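Local atomic coordinates of Mll7089 protein (Mesorhizobium loti, PDB entry 2OZ8), a protein that is of unknown function but, as a member of the mandelate racemase group of the enolase superfamily, probably binds magnesium and may act as a hydro-lyase. Residues A[191-196]-A[218-223]; A[197-202]-A[227-232]; A[222-227]-A[246-251]. All blocks are in the same frame, centred on the assembly; numbering follows the deposited sequence.

Contact 1. Residues A[191-196]-A[218-223]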
loop_
_atom_site.group_PDB
_atom_site.type_symbol
_atom_site.label_atom_id
_atom_site.label_comp_id
_atom_site.label_asym_id
_atom_site.label_seq_id
_atom_site.Cartn_x
_atom_site.Cartn_y
_atom_site.Cartn_z
ATOM N N SER A 191 -16.707 -19.882 33.624
ATOM C CA SER A 191 -15.311 -20.165 33.360
ATOM C C SER A 191 -14.853 -19.656 31.983
ATOM O O SER A 191 -15.637 -19.605 31.061
ATOM C CB SER A 191 -15.135 -21.660 33.379
ATOM O OG SER A 191 -15.328 -22.109 34.691
ATOM N N LYS A 192 -13.574 -19.320 31.854
ATOM C CA LYS A 192 -13.008 -18.795 30.624
ATOM C C LYS A 192 -12.559 -19.983 29.778
ATOM O O LYS A 192 -12.033 -20.976 30.318
ATOM C CB LYS A 192 -11.848 -17.840 30.986
ATOM C CG LYS A 192 -12.322 -16.465 31.455
ATOM C CD LYS A 192 -11.498 -15.908 32.602
ATOM C CE LYS A 192 -11.645 -14.293 32.805
ATOM N NZ LYS A 192 -10.536 -13.566 33.736
ATOM N N VAL A 193 -12.795 -19.930 28.458
ATOM C CA VAL A 193 -12.427 -21.068 27.575
ATOM C C VAL A 193 -11.579 -20.653 26.364
ATOM O O VAL A 193 -11.890 -19.668 25.692
ATOM C CB VAL A 193 -13.710 -21.872 27.105
ATOM C CG1 VAL A 193 -13.355 -22.977 26.154
ATOM C CG2 VAL A 193 -14.477 -22.443 28.329
ATOM N N MET A 194 -10.523 -21.399 26.088
ATOM C CA MET A 194 -9.724 -21.194 24.890
ATOM C C MET A 194 -9.704 -22.462 24.067
ATOM O O MET A 194 -9.726 -23.589 24.625
ATOM C CB MET A 194 -8.280 -20.772 25.231
ATOM C CG MET A 194 -8.113 -19.655 26.371
ATOM S SD MET A 194 -8.449 -19.932 28.177
ATOM C CE MET A 194 -7.106 -18.988 28.694
ATOM N N ILE A 195 -9.663 -22.296 22.740
ATOM C CA ILE A 195 -9.442 -23.427 21.859
ATOM C C ILE A 195 -8.150 -23.281 21.079
ATOM O O ILE A 195 -7.758 -22.184 20.760
ATOM C CB ILE A 195 -10.612 -23.704 20.880
ATOM C CG1 ILE A 195 -10.911 -22.491 20.034
ATOM C CG2 ILE A 195 -11.856 -24.211 21.631
ATOM C CD1 ILE A 195 -11.721 -22.790 18.775
ATOM N N ASP A 196 -7.515 -24.413 20.762
ATOM C CA ASP A 196 -6.252 -24.475 20.045
ATOM C C ASP A 196 -6.318 -25.537 18.952
ATOM O O ASP A 196 -6.103 -26.700 19.227
ATOM C CB ASP A 196 -5.161 -24.858 21.016
ATOM C CG ASP A 196 -3.765 -24.752 20.407
ATOM O OD1 ASP A 196 -3.603 -24.616 19.163
ATOM O OD2 ASP A 196 -2.808 -24.839 21.189
ATOM N N HIS A 218 -20.983 -21.293 23.096
ATOM C CA HIS A 218 -19.700 -21.302 23.738
ATOM C C HIS A 218 -18.952 -19.983 23.529
ATOM O O HIS A 218 -18.585 -19.619 22.418
ATOM C CB HIS A 218 -18.871 -22.499 23.253
ATOM C CG HIS A 218 -19.590 -23.817 23.298
ATOM N ND1 HIS A 218 -19.720 -24.563 24.454
ATOM C CD2 HIS A 218 -20.155 -24.555 22.312
ATOM C CE1 HIS A 218 -20.353 -25.690 24.182
ATOM N NE2 HIS A 218 -20.627 -25.710 22.890
ATOM N N ASP A 219 -18.716 -19.280 24.625
ATOM C CA ASP A 219 -18.012 -18.027 24.616
ATOM C C ASP A 219 -16.511 -18.262 24.853
ATOM O O ASP A 219 -16.132 -18.810 25.868
ATOM C CB ASP A 219 -18.602 -17.089 25.674
ATOM C CG ASP A 219 -19.905 -16.397 25.201
ATOM O OD1 ASP A 219 -20.651 -16.935 24.328
ATOM O OD2 ASP A 219 -20.187 -15.271 25.695
ATOM N N LEU A 220 -15.670 -17.830 23.907
ATOM C CA LEU A 220 -14.248 -18.060 23.965
ATOM C C LEU A 220 -13.502 -16.837 24.304
ATOM O O LEU A 220 -13.730 -15.793 23.706
ATOM C CB LEU A 220 -13.713 -18.558 22.632
ATOM C CG LEU A 220 -14.341 -19.819 22.047
ATOM C CD1 LEU A 220 -13.788 -20.049 20.665
ATOM C CD2 LEU A 220 -14.099 -21.047 22.917
ATOM N N LEU A 221 -12.566 -16.974 25.243
ATOM C CA LEU A 221 -11.535 -15.968 25.492
ATOM C C LEU A 221 -10.561 -15.789 24.321
ATOM O O LEU A 221 -10.248 -14.653 23.914
ATOM C CB LEU A 221 -10.778 -16.331 26.754
ATOM C CG LEU A 221 -9.841 -15.271 27.290
ATOM C CD1 LEU A 221 -10.615 -13.859 27.424
ATOM C CD2 LEU A 221 -9.193 -15.749 28.581
ATOM N N TRP A 222 -10.072 -16.885 23.760
ATOM C CA TRP A 222 -9.218 -16.791 22.558
ATOM C C TRP A 222 -9.154 -18.117 21.819
ATOM O O TRP A 222 -9.447 -19.173 22.369
ATOM C CB TRP A 222 -7.801 -16.222 22.831
ATOM C CG TRP A 222 -6.754 -17.121 23.506
ATOM C CD1 TRP A 222 -6.268 -18.305 23.043
ATOM C CD2 TRP A 222 -6.034 -16.856 24.720
ATOM N NE1 TRP A 222 -5.310 -18.814 23.892
ATOM C CE2 TRP A 222 -5.150 -17.947 24.936
ATOM C CE3 TRP A 222 -6.039 -15.806 25.639
ATOM C CZ2 TRP A 222 -4.281 -18.012 26.051
ATOM C CZ3 TRP A 222 -5.204 -15.869 26.708
ATOM C CH2 TRP A 222 -4.339 -16.965 26.923
ATOM N N VAL A 223 -8.831 -18.012 20.550
ATOM C CA VAL A 223 -8.505 -19.152 19.729
ATOM C C VAL A 223 -7.016 -19.012 19.395
ATOM O O VAL A 223 -6.536 -17.946 18.979
ATOM C CB VAL A 223 -9.411 -19.263 18.452
ATOM C CG1 VAL A 223 -9.401 -17.982 17.627
ATOM C CG2 VAL A 223 -9.018 -20.474 17.593
HETATM O O HOH W 1 -14.449 -17.887 27.662
#
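D219 meets strand 192-196 through a water: water 1 donates a hydrogen bond to D219 O and accepts one from the backbone N-H of V193. L220 divides its two methyls between V193 and I195. L220 CD2 lies 3.8 Å from V193 CG1, while CD1 packs against CG1 of I195, the two chains crossing at about a right angle. The N-H of L221 closes a short but bent hydrogen bond, with L221 N 2.8 Å from V193 O and 138° at the hydrogen. With its CG anti to the backbone N, L221 brings CD2 to 3.9 Å from CE of M194. Here the two strands run parallel as neighbours in the enolase-superfamily barrel, joined by a beta-alpha-beta crossover through helix 203-215, whose L210 touches L220, I195 and V223. M194 and W222 lie on the other face of the sheet, inside the barrel. M194 CG sits squarely over the five-membered ring of W222, 3.7 Å from its centroid, and M194 SD makes a longer Met-aromatic contact with the six-membered ring. An alanine in place of W222 would probably cost M194 this flat platform and W315 its edge-to-face partner. The carbonyl O of W222 accepts the N-H of I195, W222 O to I195 N 3.2 Å. V223 ends the run with CG2 alongside I195, 3.7 Å from its CG1.

Contact 2. Residues A[197-202]-A[227-232]. With SO4 (sulfate ion), chain C.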
loop_
_atom_site.group_PDB
_atom_site.type_symbol
_atom_site.label_atom_id
_atom_site.label_comp_id
_atom_site.label_asym_id
_atom_site.label_seq_id
_atom_site.Cartn_x
_atom_site.Cartn_y
_atom_site.Cartn_z
ATOM N N PRO A 197 -6.636 -25.144 17.711
ATOM C CA PRO A 197 -6.661 -26.029 16.540
ATOM C C PRO A 197 -5.278 -26.420 16.011
ATOM O O PRO A 197 -5.180 -27.302 15.163
ATOM C CB PRO A 197 -7.316 -25.148 15.456
ATOM C CG PRO A 197 -7.985 -24.004 16.228
ATOM C CD PRO A 197 -7.043 -23.766 17.359
ATOM N N ASN A 198 -4.226 -25.732 16.446
ATOM C CA ASN A 198 -2.881 -26.009 15.976
ATOM C C ASN A 198 -2.753 -26.123 14.472
ATOM O O ASN A 198 -2.195 -27.113 13.947
ATOM C CB ASN A 198 -2.340 -27.248 16.627
ATOM C CG ASN A 198 -0.977 -27.028 17.165
ATOM O OD1 ASN A 198 0.021 -27.063 16.430
ATOM N ND2 ASN A 198 -0.912 -26.724 18.486
ATOM N N GLU A 199 -3.266 -25.095 13.797
ATOM C CA GLU A 199 -3.141 -24.887 12.355
ATOM C C GLU A 199 -3.991 -25.842 11.520
ATOM O O GLU A 199 -3.810 -25.943 10.306
ATOM C CB GLU A 199 -1.662 -24.918 11.872
ATOM C CG GLU A 199 -0.646 -24.011 12.573
ATOM C CD GLU A 199 0.767 -23.922 11.831
ATOM O OE1 GLU A 199 1.434 -24.914 11.546
ATOM O OE2 GLU A 199 1.271 -22.838 11.529
ATOM N N ALA A 200 -4.899 -26.572 12.161
ATOM C CA ALA A 200 -5.748 -27.516 11.449
ATOM C C ALA A 200 -6.658 -26.847 10.437
ATOM O O ALA A 200 -7.139 -27.492 9.506
ATOM C CB ALA A 200 -6.589 -28.366 12.439
ATOM N N TRP A 201 -6.922 -25.563 10.601
ATOM C CA TRP A 201 -7.952 -24.911 9.758
ATOM C C TRP A 201 -7.337 -24.010 8.686
ATOM O O TRP A 201 -6.211 -23.586 8.820
ATOM C CB TRP A 201 -8.925 -24.143 10.627
ATOM C CG TRP A 201 -9.649 -24.987 11.623
ATOM C CD1 TRP A 201 -9.908 -26.316 11.532
ATOM C CD2 TRP A 201 -10.285 -24.534 12.829
ATOM N NE1 TRP A 201 -10.659 -26.738 12.614
ATOM C CE2 TRP A 201 -10.889 -25.672 13.438
ATOM C CE3 TRP A 201 -10.414 -23.287 13.441
ATOM C CZ2 TRP A 201 -11.627 -25.601 14.638
ATOM C CZ3 TRP A 201 -11.156 -23.211 14.657
ATOM C CH2 TRP A 201 -11.755 -24.375 15.236
ATOM N N THR A 202 -8.046 -23.813 7.584
ATOM C CA THR A 202 -7.772 -22.710 6.672
ATOM C C THR A 202 -8.588 -21.451 7.126
ATOM O O THR A 202 -9.553 -21.537 7.931
ATOM C CB THR A 202 -8.150 -23.138 5.220
ATOM O OG1 THR A 202 -9.463 -23.692 5.211
ATOM C CG2 THR A 202 -7.165 -24.194 4.643
ATOM N N ILE A 227 -4.693 -21.436 12.206
ATOM C CA ILE A 227 -4.346 -21.653 10.814
ATOM C C ILE A 227 -2.822 -21.553 10.659
ATOM O O ILE A 227 -2.113 -21.096 11.568
ATOM C CB ILE A 227 -5.063 -20.596 9.840
ATOM C CG1 ILE A 227 -4.557 -19.148 10.085
ATOM C CG2 ILE A 227 -6.604 -20.633 9.946
ATOM C CD1 ILE A 227 -4.874 -18.093 9.037
ATOM N N LEU A 228 -2.334 -22.042 9.514
ATOM C CA LEU A 228 -0.966 -21.856 9.041
ATOM C C LEU A 228 -0.395 -20.559 9.505
ATOM O O LEU A 228 -0.905 -19.514 9.168
ATOM C CB LEU A 228 -0.945 -21.897 7.505
ATOM C CG LEU A 228 0.363 -22.391 6.915
ATOM C CD1 LEU A 228 0.748 -23.749 7.555
ATOM C CD2 LEU A 228 0.323 -22.505 5.391
ATOM N N ARG A 229 0.660 -20.608 10.292
ATOM C CA ARG A 229 1.216 -19.412 10.907
ATOM C C ARG A 229 1.777 -18.388 9.906
ATOM O O ARG A 229 1.975 -17.235 10.241
ATOM C CB ARG A 229 2.329 -19.812 11.830
ATOM C CG ARG A 229 3.611 -20.168 11.113
ATOM C CD ARG A 229 4.436 -21.041 12.005
ATOM N NE ARG A 229 5.395 -21.764 11.208
ATOM C CZ ARG A 229 5.122 -22.932 10.632
ATOM N NH1 ARG A 229 3.920 -23.478 10.796
ATOM N NH2 ARG A 229 6.045 -23.544 9.884
ATOM N N HIS A 230 2.041 -18.813 8.683
ATOM C CA HIS A 230 2.557 -17.925 7.689
ATOM C C HIS A 230 1.416 -17.245 6.931
ATOM O O HIS A 230 1.664 -16.365 6.094
ATOM C CB HIS A 230 3.503 -18.715 6.766
ATOM C CG HIS A 230 4.703 -19.278 7.488
ATOM N ND1 HIS A 230 5.528 -18.499 8.293
ATOM C CD2 HIS A 230 5.208 -20.541 7.539
ATOM C CE1 HIS A 230 6.488 -19.262 8.800
ATOM N NE2 HIS A 230 6.315 -20.504 8.363
ATOM N N ASP A 231 0.162 -17.632 7.237
ATOM C CA ASP A 231 -0.965 -17.054 6.529
ATOM C C ASP A 231 -1.409 -15.732 7.178
ATOM O O ASP A 231 -2.438 -15.659 7.890
ATOM C CB ASP A 231 -2.127 -18.023 6.402
ATOM C CG ASP A 231 -3.204 -17.481 5.488
ATOM O OD1 ASP A 231 -2.956 -16.465 4.804
ATOM O OD2 ASP A 231 -4.294 -18.056 5.426
ATOM N N HIS A 232 -0.626 -14.684 6.898
ATOM C CA HIS A 232 -0.844 -13.382 7.508
ATOM C C HIS A 232 -2.141 -12.788 6.975
ATOM O O HIS A 232 -2.942 -12.257 7.734
ATOM C CB HIS A 232 0.336 -12.450 7.248
ATOM C CG HIS A 232 1.609 -12.875 7.897
ATOM N ND1 HIS A 232 2.833 -12.353 7.531
ATOM C CD2 HIS A 232 1.866 -13.778 8.879
ATOM C CE1 HIS A 232 3.782 -12.891 8.278
ATOM N NE2 HIS A 232 3.226 -13.769 9.091
HETATM S S SO4 C . 2.125 -9.877 4.558
HETATM O O1 SO4 C . 2.967 -11.001 4.946
HETATM O O2 SO4 C . 2.790 -9.185 3.442
HETATM O O3 SO4 C . 0.803 -10.374 4.163
HETATM O O4 SO4 C . 2.064 -8.967 5.711
HETATM O O HOH W 2 -4.090 -22.854 7.366
#
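The charged part of this contact rests on one oxygen, OE2 of E199. It takes the backbone N-H of R229, E199 OE2 to R229 N 2.6 Å, from above the carboxylate plane. The guanidinium reaches the same oxygen in a salt bridge, R229 NH1 to E199 OE2 2.8 Å, on the syn lone pair and nearly in the guanidinium plane. The two flat groups are turned 32° from each other, and R229 CG, between backbone N and carbonyl carbon, lies over the ring of H230. A water carries the second polar link: water 2 donates to W201 O and accepts from L228 N. I227 CG2 packs on W201 CB and also sits 3.2 Å from W201 O, touching the backbone of T202, while helix 203-215 lines its side through A206. Both segments are loops that follow barrel strands and lead into helices, and both meet other subunits: R91 of a third subunit bonds E199 O and packs on R229. Farther along, H232 ND1, together with R236, hydrogen-bonds a sulfate, probably from the crystallisation liquor. Buried and gripped by two N-H donors, one of them cationic, the E199 carboxylate is likely to stay ionised.

Contact 3. Residues A[222-227]-A[246-251]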
loop_
_atom_site.group_PDB
_atom_site.type_symbol
_atom_site.label_atom_id
_atom_site.label_comp_id
_atom_site.label_asym_id
_atom_site.label_seq_id
_atom_site.Cartn_x
_atom_site.Cartn_y
_atom_site.Cartn_z
ATOM N N TRP A 222 -10.072 -16.885 23.760
ATOM C CA TRP A 222 -9.218 -16.791 22.558
ATOM C C TRP A 222 -9.154 -18.117 21.819
ATOM O O TRP A 222 -9.447 -19.173 22.369
ATOM C CB TRP A 222 -7.801 -16.222 22.831
ATOM C CG TRP A 222 -6.754 -17.121 23.506
ATOM C CD1 TRP A 222 -6.268 -18.305 23.043
ATOM C CD2 TRP A 222 -6.034 -16.856 24.720
ATOM N NE1 TRP A 222 -5.310 -18.814 23.892
ATOM C CE2 TRP A 222 -5.150 -17.947 24.936
ATOM C CE3 TRP A 222 -6.039 -15.806 25.639
ATOM C CZ2 TRP A 222 -4.281 -18.012 26.051
ATOM C CZ3 TRP A 222 -5.204 -15.869 26.708
ATOM C CH2 TRP A 222 -4.339 -16.965 26.923
ATOM N N VAL A 223 -8.831 -18.012 20.550
ATOM C CA VAL A 223 -8.505 -19.152 19.729
ATOM C C VAL A 223 -7.016 -19.012 19.395
ATOM O O VAL A 223 -6.536 -17.946 18.979
ATOM C CB VAL A 223 -9.411 -19.263 18.452
ATOM C CG1 VAL A 223 -9.401 -17.982 17.627
ATOM C CG2 VAL A 223 -9.018 -20.474 17.593
ATOM N N GLU A 224 -6.275 -20.100 19.594
ATOM C CA GLU A 224 -4.843 -20.063 19.469
ATOM C C GLU A 224 -4.376 -20.782 18.219
ATOM O O GLU A 224 -4.832 -21.865 17.956
ATOM C CB GLU A 224 -4.303 -20.767 20.685
ATOM C CG GLU A 224 -2.917 -20.338 21.092
ATOM C CD GLU A 224 -2.574 -20.773 22.516
ATOM O OE1 GLU A 224 -3.412 -20.627 23.457
ATOM O OE2 GLU A 224 -1.447 -21.259 22.673
ATOM N N ASP A 225 -3.457 -20.200 17.462
ATOM C CA ASP A 225 -2.958 -20.803 16.238
ATOM C C ASP A 225 -4.015 -21.521 15.363
ATOM O O ASP A 225 -3.859 -22.695 15.053
ATOM C CB ASP A 225 -1.822 -21.766 16.543
ATOM C CG ASP A 225 -0.768 -21.147 17.398
ATOM O OD1 ASP A 225 -0.264 -20.060 17.042
ATOM O OD2 ASP A 225 -0.436 -21.743 18.458
ATOM N N PRO A 226 -5.073 -20.808 14.926
ATOM C CA PRO A 226 -6.117 -21.562 14.227
ATOM C C PRO A 226 -5.710 -22.054 12.828
ATOM O O PRO A 226 -6.307 -23.022 12.345
ATOM C CB PRO A 226 -7.273 -20.557 14.120
ATOM C CG PRO A 226 -6.655 -19.192 14.227
ATOM C CD PRO A 226 -5.359 -19.348 15.018
ATOM N N ILE A 227 -4.693 -21.436 12.206
ATOM C CA ILE A 227 -4.346 -21.653 10.814
ATOM C C ILE A 227 -2.822 -21.553 10.659
ATOM O O ILE A 227 -2.113 -21.096 11.568
ATOM C CB ILE A 227 -5.063 -20.596 9.840
ATOM C CG1 ILE A 227 -4.557 -19.148 10.085
ATOM C CG2 ILE A 227 -6.604 -20.633 9.946
ATOM C CD1 ILE A 227 -4.874 -18.093 9.037
ATOM N N GLN A 246 -10.534 -13.311 20.724
ATOM C CA GLN A 246 -9.174 -12.923 20.333
ATOM C C GLN A 246 -8.462 -14.004 19.535
ATOM O O GLN A 246 -8.661 -15.180 19.804
ATOM C CB GLN A 246 -8.359 -12.609 21.576
ATOM C CG GLN A 246 -8.765 -11.302 22.289
ATOM C CD GLN A 246 -8.110 -11.144 23.657
ATOM O OE1 GLN A 246 -7.358 -10.218 23.888
ATOM N NE2 GLN A 246 -8.407 -12.065 24.568
ATOM N N ILE A 247 -7.638 -13.595 18.557
ATOM C CA ILE A 247 -6.843 -14.492 17.758
ATOM C C ILE A 247 -5.424 -14.509 18.309
ATOM O O ILE A 247 -4.677 -13.529 18.194
ATOM C CB ILE A 247 -6.824 -14.046 16.281
ATOM C CG1 ILE A 247 -8.257 -13.815 15.729
ATOM C CG2 ILE A 247 -6.029 -15.027 15.421
ATOM C CD1 ILE A 247 -9.133 -15.096 15.613
ATOM N N ASN A 248 -5.031 -15.633 18.896
ATOM C CA ASN A 248 -3.792 -15.711 19.633
ATOM C C ASN A 248 -2.852 -16.405 18.678
ATOM O O ASN A 248 -3.183 -17.427 18.145
ATOM C CB ASN A 248 -4.063 -16.474 20.948
ATOM C CG ASN A 248 -2.848 -16.580 21.866
ATOM O OD1 ASN A 248 -1.741 -16.751 21.412
ATOM N ND2 ASN A 248 -3.076 -16.505 23.183
ATOM N N SER A 249 -1.685 -15.840 18.424
ATOM C CA SER A 249 -0.820 -16.339 17.349
ATOM C C SER A 249 0.641 -16.266 17.702
ATOM O O SER A 249 1.048 -15.442 18.485
ATOM C CB SER A 249 -1.014 -15.532 16.065
ATOM O OG SER A 249 -0.825 -16.388 14.950
ATOM N N GLY A 250 1.422 -17.151 17.117
ATOM C CA GLY A 250 2.884 -17.054 17.124
ATOM C C GLY A 250 3.631 -18.355 17.361
ATOM O O GLY A 250 4.866 -18.336 17.466
ATOM N N GLU A 251 2.896 -19.471 17.483
ATOM C CA GLU A 251 3.513 -20.799 17.691
ATOM C C GLU A 251 4.408 -21.122 16.501
ATOM O O GLU A 251 4.079 -20.786 15.357
ATOM C CB GLU A 251 2.456 -21.923 17.885
ATOM C CG GLU A 251 2.976 -23.301 18.406
ATOM C CD GLU A 251 3.125 -23.389 19.954
ATOM O OE1 GLU A 251 3.662 -22.421 20.520
ATOM O OE2 GLU A 251 2.716 -24.412 20.602
HETATM O O HOH W 3 -2.178 -19.128 13.521
#
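N248 leans over the indole of W222 from the face opposite M194, so the ring is sandwiched between a thioether chain and an amide. N248 CG is anti to the backbone N, which lays ND2 above the middle of the ring, 3.1 Å from W222 CE2, with the amide plane tilted 54° to the indole. ND2 is close to NE1, but both are donors and no bond joins them; ND2 bonds S294 OG instead. The indole N-H turns to its own strand, W222 NE1 to E224 OE1 2.7 Å, approaching the anti lone pair in the ring plane, and K165 adds a salt bridge to that oxygen. E224 and N248 run side by side, carboxylate and amide stacked 20° from parallel.

Strands 222-224 and 246-249 are adjacent parallel strands of the barrel, linked by helix 232-241. E224 and E251 stand at or past their C-terminal ends, consistent with the magnesium site of relatives. Nearly straight backbone bonds tie them, among them N248 N to V223 O at 2.8 Å and V223 N to Q246 O at 2.9 Å. On the helix side, V223 CG1 lies 3.5 Å from I247 CD1, the two chains pointing the same way, and L238 packs on I247 and P226.

Past the strand ends, D225 crosses E251 at about a right angle. D225 OD1 accepts the N-H of E251, 3.2 Å from E251 N, from above the carboxylate plane, plus a weak bond from G250 N, whose backbone angles call for glycine. The two carboxylates come near without touching, and E251 OE1 is hydrogen-bonded to H273 NE2.

Contacts 1 and 3 lie on the two sides of strand 222-224, their centres about 11 Å apart, so strands 192-196, 222-224 and 246-249 stand side by side in one parallel barrel sheet. The chain visits them in that order, with helices 203-215 and 232-241 between, as two successive beta-alpha-beta units. Contact 2 joins the loops that follow the first two strands; its centre is about 8 Å from that of contact 3 and 17 Å from that of contact 1. Backbone bonds E199 N to D225 O and W201 N to P226 O extend the strand pairing into these loops at the C-terminal end of the barrel, the end that in this superfamily probably carries the active site.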